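Local atomic coordinates of putative tagatose-6-phosphate ketose/aldose isomerase (Escherichia coli, PDB entry 3C3J), a protein that is a putative isomerase of the sugar isomerase (SIS) family, with two SIS domains, each built on a five-stranded parallel sheet. Residues I138-A143 and L159-E164; R25-S30 and S175-M180. All coordinates share one frame; numbering follows the deposited sequence.

Contact 1. Residues I138-A143 and L159-E164; sequences ITCNEA and LLMPAE
Thr-139 joins Leu-159 and Met-161 through its own backbone N and O. Its N gives a nearly straight bond to Leu-159 O (3.1 Å), and its O receives Met-161 N at 2.8 Å, just past the last bridged pair, Thr-139 with Leu-160. This is parallel pairing at the end of a beta-alpha-beta unit whose helix is 145-151. The tight side is that of Ile-138 and Leu-159, covered by helices 23-49 and 174-187. There the selenomethionine Met-161 bends at chi2 (-61°), which turns SE toward Ile-138, and at chi3 (91°), which brings CE to 3.6 Å from Ile-138 CG2; its CG lies 3.7 Å from Cys-140 SG. The side of Leu-160 is nearer solvent: partly exposed Leu-160 lays CD1 against the backbone of Asn-141 and Glu-142, 3.4 Å from Glu-142 N, and CD2 meets CB of exposed Glu-142 at 3.8 Å. Where the strands part, a water donates to both Cys-140 O (2.9 Å) and Met-161 O (2.8 Å). Direct pairing thus passes into a water bridge as the chains diverge, while the buried side is closed by apolar contacts of Ile-138, Met-161 and Cys-140.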
# COMPACT_ATOMS: atom_id res chain seq x y z
N ILE A 138 6.67 -8.76 -19.22
CA ILE A 138 6.65 -7.52 -20.00
C ILE A 138 7.92 -6.81 -19.58
O ILE A 138 8.06 -6.37 -18.42
CB ILE A 138 5.38 -6.70 -19.73
CG1 ILE A 138 4.14 -7.52 -20.12
CG2 ILE A 138 5.40 -5.36 -20.48
CD1 ILE A 138 2.74 -6.83 -19.89
N THR A 139 8.86 -6.73 -20.51
CA THR A 139 10.24 -6.39 -20.19
C THR A 139 10.94 -5.56 -21.29
O THR A 139 10.58 -5.63 -22.46
CB THR A 139 11.04 -7.71 -19.86
OG1 THR A 139 12.37 -7.41 -19.44
CG2 THR A 139 11.07 -8.66 -21.07
N CYS A 140 11.95 -4.79 -20.89
CA CYS A 140 12.65 -3.88 -21.80
C CYS A 140 14.02 -4.39 -22.29
O CYS A 140 14.67 -3.68 -23.06
CB CYS A 140 12.80 -2.49 -21.14
SG CYS A 140 11.22 -1.79 -20.54
N ASN A 141 14.41 -5.61 -21.94
CA ASN A 141 15.72 -6.16 -22.27
C ASN A 141 15.61 -7.54 -22.92
O ASN A 141 15.27 -8.54 -22.27
CB ASN A 141 16.58 -6.23 -20.99
CG ASN A 141 18.02 -6.65 -21.24
OD1 ASN A 141 18.52 -6.57 -22.36
ND2 ASN A 141 18.71 -7.06 -20.17
N GLU A 142 15.90 -7.61 -24.21
CA GLU A 142 15.82 -8.86 -24.96
C GLU A 142 16.74 -9.96 -24.39
O GLU A 142 16.42 -11.16 -24.43
CB GLU A 142 16.15 -8.58 -26.44
CG GLU A 142 16.27 -9.82 -27.31
CD GLU A 142 17.63 -10.52 -27.19
OE1 GLU A 142 18.60 -9.97 -26.62
OE2 GLU A 142 17.72 -11.64 -27.68
N ALA A 143 17.87 -9.53 -23.84
CA ALA A 143 18.88 -10.46 -23.33
C ALA A 143 18.67 -10.81 -21.84
O ALA A 143 19.40 -11.64 -21.30
CB ALA A 143 20.26 -9.87 -23.54
N LEU A 159 6.72 -10.38 -23.85
CA LEU A 159 6.49 -9.21 -24.65
C LEU A 159 7.64 -8.22 -24.41
O LEU A 159 7.86 -7.74 -23.30
CB LEU A 159 5.14 -8.64 -24.29
CG LEU A 159 4.58 -7.45 -25.01
CD1 LEU A 159 4.56 -7.70 -26.53
CD2 LEU A 159 3.16 -7.22 -24.42
N LEU A 160 8.34 -7.91 -25.48
CA LEU A 160 9.48 -7.00 -25.43
C LEU A 160 9.06 -5.56 -25.70
O LEU A 160 8.34 -5.30 -26.68
CB LEU A 160 10.52 -7.46 -26.46
CG LEU A 160 11.90 -6.81 -26.40
CD1 LEU A 160 12.61 -7.09 -25.07
CD2 LEU A 160 12.74 -7.31 -27.61
N MSE A 161 9.53 -4.63 -24.88
CA MSE A 161 9.18 -3.21 -25.05
C MSE A 161 10.14 -2.62 -26.10
O MSE A 161 11.17 -3.25 -26.40
CB MSE A 161 9.32 -2.46 -23.72
CG MSE A 161 8.41 -2.93 -22.63
SE MSE A 161 6.51 -2.74 -23.10
CE MSE A 161 6.10 -4.49 -23.93
N PRO A 162 9.79 -1.45 -26.68
CA PRO A 162 10.73 -0.82 -27.62
C PRO A 162 12.09 -0.53 -26.97
O PRO A 162 12.19 -0.25 -25.78
CB PRO A 162 10.00 0.47 -28.03
CG PRO A 162 8.52 0.13 -27.77
CD PRO A 162 8.55 -0.67 -26.54
N ALA A 163 13.13 -0.65 -27.78
CA ALA A 163 14.51 -0.57 -27.30
C ALA A 163 14.81 0.69 -26.49
O ALA A 163 15.54 0.61 -25.51
CB ALA A 163 15.47 -0.69 -28.46
N GLU A 164 14.26 1.83 -26.89
CA GLU A 164 14.54 3.09 -26.18
C GLU A 164 14.02 3.13 -24.76
O GLU A 164 14.43 3.98 -23.97
CB GLU A 164 14.01 4.31 -26.94
CG GLU A 164 12.46 4.50 -26.98
CD GLU A 164 11.78 3.76 -28.10
OE1 GLU A 164 12.32 2.73 -28.55
OE2 GLU A 164 10.69 4.23 -28.54
O HOH W 1 13.83 -3.67 -25.83

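Contact 2. Residues R25-S30 and S175-M180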
# COMPACT_ATOMS: atom_id res chain seq x y z
N ARG A 25 6.02 8.68 -28.04
CA ARG A 25 6.42 7.94 -29.21
C ARG A 25 6.61 6.46 -28.89
O ARG A 25 6.21 5.60 -29.66
CB ARG A 25 7.72 8.50 -29.76
CG ARG A 25 8.17 7.90 -31.07
CD ARG A 25 9.27 8.70 -31.64
NE ARG A 25 10.41 8.67 -30.74
CZ ARG A 25 11.53 9.36 -30.93
NH1 ARG A 25 11.65 10.15 -31.97
NH2 ARG A 25 12.52 9.25 -30.07
N ALA A 26 7.23 6.19 -27.74
CA ALA A 26 7.46 4.81 -27.30
C ALA A 26 6.14 4.06 -27.06
O ALA A 26 6.02 2.86 -27.40
CB ALA A 26 8.36 4.79 -26.05
N TRP A 27 5.15 4.75 -26.51
CA TRP A 27 3.85 4.13 -26.21
C TRP A 27 3.20 3.60 -27.49
O TRP A 27 2.77 2.45 -27.54
CB TRP A 27 2.92 5.13 -25.53
CG TRP A 27 3.45 5.65 -24.23
CD1 TRP A 27 4.44 5.08 -23.47
CD2 TRP A 27 3.01 6.80 -23.52
NE1 TRP A 27 4.65 5.81 -22.36
CE2 TRP A 27 3.80 6.89 -22.36
CE3 TRP A 27 2.04 7.78 -23.77
CZ2 TRP A 27 3.64 7.91 -21.42
CZ3 TRP A 27 1.88 8.82 -22.82
CH2 TRP A 27 2.66 8.87 -21.67
N ILE A 28 3.19 4.42 -28.52
CA ILE A 28 2.55 4.06 -29.78
C ILE A 28 3.35 2.98 -30.53
O ILE A 28 2.77 2.09 -31.11
CB ILE A 28 2.22 5.32 -30.62
CG1 ILE A 28 1.30 6.24 -29.83
CG2 ILE A 28 1.53 4.94 -31.91
CD1 ILE A 28 0.12 5.50 -29.16
N ARG A 29 4.68 3.04 -30.45
CA ARG A 29 5.55 2.01 -30.95
C ARG A 29 5.22 0.68 -30.28
O ARG A 29 5.09 -0.33 -30.97
CB ARG A 29 7.02 2.38 -30.73
CG ARG A 29 7.60 3.18 -31.87
CD ARG A 29 8.89 3.89 -31.54
NE ARG A 29 9.98 3.05 -31.03
CZ ARG A 29 10.74 2.25 -31.76
NH1 ARG A 29 11.73 1.58 -31.18
NH2 ARG A 29 10.50 2.05 -33.05
N SER A 30 5.02 0.68 -28.96
CA SER A 30 4.76 -0.59 -28.30
C SER A 30 3.39 -1.16 -28.72
O SER A 30 3.27 -2.37 -28.99
CB SER A 30 4.82 -0.48 -26.78
OG SER A 30 4.83 -1.80 -26.27
N SER A 175 10.26 3.25 -19.27
CA SER A 175 10.10 1.80 -19.05
C SER A 175 8.75 1.52 -18.35
O SER A 175 7.91 0.77 -18.87
CB SER A 175 11.28 1.24 -18.25
OG SER A 175 11.49 1.98 -17.07
N ILE A 176 8.52 2.19 -17.23
CA ILE A 176 7.29 1.99 -16.48
C ILE A 176 6.04 2.37 -17.30
O ILE A 176 5.11 1.59 -17.41
CB ILE A 176 7.30 2.67 -15.07
CG1 ILE A 176 5.94 2.46 -14.37
CG2 ILE A 176 7.60 4.16 -15.11
CD1 ILE A 176 4.88 3.46 -14.67
N THR A 177 6.01 3.56 -17.89
CA THR A 177 4.81 3.98 -18.63
C THR A 177 4.56 3.09 -19.87
O THR A 177 3.40 2.74 -20.17
CB THR A 177 4.84 5.48 -18.98
OG1 THR A 177 5.99 5.75 -19.82
CG2 THR A 177 4.82 6.34 -17.67
N THR A 178 5.62 2.64 -20.54
CA THR A 178 5.41 1.82 -21.72
C THR A 178 4.93 0.41 -21.35
O THR A 178 4.02 -0.14 -21.99
CB THR A 178 6.65 1.82 -22.68
OG1 THR A 178 7.06 3.17 -22.92
CG2 THR A 178 6.30 1.12 -24.01
N MSE A 179 5.49 -0.14 -20.28
CA MSE A 179 5.02 -1.42 -19.76
C MSE A 179 3.56 -1.34 -19.32
O MSE A 179 2.80 -2.26 -19.60
CB MSE A 179 5.91 -1.91 -18.60
CG MSE A 179 7.27 -2.39 -19.10
SE MSE A 179 8.39 -3.22 -17.70
CE MSE A 179 8.36 -1.81 -16.41
N MSE A 180 3.19 -0.24 -18.66
CA MSE A 180 1.83 -0.05 -18.20
C MSE A 180 0.82 0.02 -19.36
O MSE A 180 -0.22 -0.64 -19.32
CB MSE A 180 1.71 1.20 -17.34
CG MSE A 180 0.32 1.36 -16.76
SE MSE A 180 0.34 2.47 -15.15
CE MSE A 180 1.16 4.13 -15.89
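Trp-27 reaches from helix 23-49 to helix 174-187 and gives its indole N-H to the hydroxyl of Thr-177, with NE1 to OG1 at 2.9 Å. The bond bends moderately (151° at the hydrogen), and OG1 sits almost in the ring plane. Thr-178 OG1 lies at the same ring edge, 3.3 Å from Trp-27 CD1, so two neighbouring hydroxyls line the pyrrole side of the indole. Chi1 of Thr-177 (61°) puts OG1 between the backbone N and the carbonyl carbon, and its CB packs beside Trp-27 CZ2 at 3.6 Å. On Thr-178, CG2, anti to the backbone N, meets Ser-30 CB at 3.5 Å; OG1 also faces Ala-26 CB, at 3.8 Å. Small side chains at Ala-26 and Ser-30 accompany an axis separation of 9.2 Å, with the two segments running in broadly the same direction at 34°.

A second shell fixes these hydroxyls. Thr-177 OG1 is also hydrogen-bonded to Gln-23 NE2, a turn earlier on Trp-27's own helix; Thr-178 OG1 bonds back to Ser-174 O, and Ser-30 OG pairs with Ser-182 OG. Helix 335-356 also packs on the indole, through Phe-340, edge-to-face, and Met-344. Helix 23-49, near the N-terminus, thus lies on helix 174-187 of the first SIS domain with its indole where the second domain, to which 335-356 belongs, meets the first. A buried polar seam runs through this helix pair: the indole N-H is satisfied across the interface, and Thr-177 OG1, gripped by donors from Trp-27 and Gln-23, links the two helices twice.

How the contacts relate
Both contacts are largely buried, but contact 2 lies nearer the chain's centre, its own centre about 11 Å away against about 17 Å for that of contact 1, which runs out to exposed residues. Contact 1 pairs strands by backbone bonds at the sheet edge; contact 2 pairs helices through side chains. They are neighbours, with centres about 10 Å apart, and contact 1 is nested within the long chain loop that contact 2 closes. Side chains meet directly between them: Met-179 packs on Ile-138, and Ser-30 on Met-161. A salt bridge of 2.8 Å from Arg-29 NE to Glu-164 OE2 adds a charged link.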